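Local coordinates for protein pyruvate dehydrogenase complex, dihydrolipoamide acetyltransferase E2 component (Thermus thermophilus, PDB 2EQ9) that is the peripheral subunit-binding domain of a probable lipoyl-dependent acetyltransferase, and probably attaches partner enzymes to the pyruvate dehydrogenase complex, at residues A3-A6 against A7-L10. Numbering follows the deposited sequence.
Sequences AVPA and ARKL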
# COMPACT_ATOMS: atom_id res chain seq x y z
N ALA C 3 -1.37 19.96 15.17
CA ALA C 3 0.09 20.02 15.18
C ALA C 3 0.72 18.72 14.65
O ALA C 3 0.41 17.62 15.13
CB ALA C 3 0.57 20.29 16.60
N VAL C 4 1.59 18.86 13.66
CA VAL C 4 2.26 17.71 13.08
C VAL C 4 3.07 17.05 14.20
O VAL C 4 3.48 17.72 15.14
CB VAL C 4 3.20 18.12 11.93
CG1 VAL C 4 2.43 19.00 10.95
CG2 VAL C 4 4.42 18.86 12.47
N PRO C 5 3.29 15.73 14.11
CA PRO C 5 4.05 15.00 15.13
C PRO C 5 5.41 15.64 15.48
O PRO C 5 5.76 15.74 16.66
CB PRO C 5 4.21 13.61 14.51
CG PRO C 5 3.00 13.48 13.62
CD PRO C 5 2.93 14.85 12.99
N ALA C 6 6.17 16.05 14.47
CA ALA C 6 7.47 16.65 14.72
C ALA C 6 7.38 17.86 15.66
O ALA C 6 8.22 18.05 16.54
CB ALA C 6 8.13 17.07 13.40
N ALA C 7 6.34 18.67 15.48
CA ALA C 7 6.15 19.84 16.33
C ALA C 7 5.74 19.45 17.75
O ALA C 7 6.23 20.03 18.72
CB ALA C 7 5.10 20.77 15.70
N ARG C 8 4.85 18.47 17.87
CA ARG C 8 4.39 18.03 19.19
C ARG C 8 5.57 17.44 19.96
O ARG C 8 5.70 17.63 21.18
CB ARG C 8 3.28 16.97 19.06
CG ARG C 8 2.22 17.32 18.02
CD ARG C 8 0.93 16.54 18.20
NE ARG C 8 1.06 15.09 18.09
CZ ARG C 8 0.84 14.38 16.99
NH1 ARG C 8 0.48 14.98 15.86
NH2 ARG C 8 0.94 13.05 17.02
N LYS C 9 6.42 16.73 19.24
CA LYS C 9 7.59 16.10 19.83
C LYS C 9 8.54 17.16 20.37
O LYS C 9 8.99 17.09 21.51
CB LYS C 9 8.29 15.24 18.77
CG LYS C 9 9.15 14.13 19.34
CD LYS C 9 10.59 14.57 19.55
CE LYS C 9 11.33 14.65 18.23
NZ LYS C 9 12.73 15.15 18.43
N LEU C 10 8.83 18.17 19.54
CA LEU C 10 9.73 19.24 19.94
C LEU C 10 9.13 20.13 21.03
O LEU C 10 9.85 20.61 21.90
CB LEU C 10 10.10 20.08 18.71
CG LEU C 10 11.28 21.04 18.85
CD1 LEU C 10 10.86 22.26 19.63
CD2 LEU C 10 12.46 20.34 19.51
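Arg-8 N donates a hydrogen bond to Val-4 O at 3.1 Å and Lys-9 N one to Pro-5 O, opening the first turn of helix 5-13, with Val-4 at its N-cap and Leu-10 N to Ala-6 O continuing the ladder. A second donor, Ala-7 N, reaches Val-4 O only weakly, at a bent 123°.

The side chain of Arg-8 folds back past the helix start. Its CG stands anti to the carbonyl carbon, and the bend at chi3 (-61°) turns the guanidinium toward the residues before the helix. There Arg-8 NH1 donates to Ala-3 O at 2.7 Å, almost straight along the carbonyl, and that oxygen sits at the edge of the guanidinium, only 7° out of its plane. Pro-5 CA lies over one face, 3.6 Å above the plane and toward the rim. Pro-5 CG comes to 3.7 Å from Arg-8 NH1. Nearer the Arg-8 backbone, Ala-3 CB packs on Arg-8 CG, also at 3.7 Å. Val-4 CG2 meets Ala-7 CB at 3.8 Å; Ala-7 also touches Val-35 of helix 32-39, while Ala-3 reaches Ile-18 and Val-30 in the loops. The end of Lys-9 turns away, its NZ in a salt bridge with Glu-13 OE1.

One arginine thus ties the incoming chain to the helix, while its NE and NH2 each form a salt bridge to an acidic side chain on a chain of another protein. The Ala-3 bond and the Pro-5 contact should limit rotation of the guanidinium, probably presenting it ready-oriented for the partner, consistent with the binding role of this small domain.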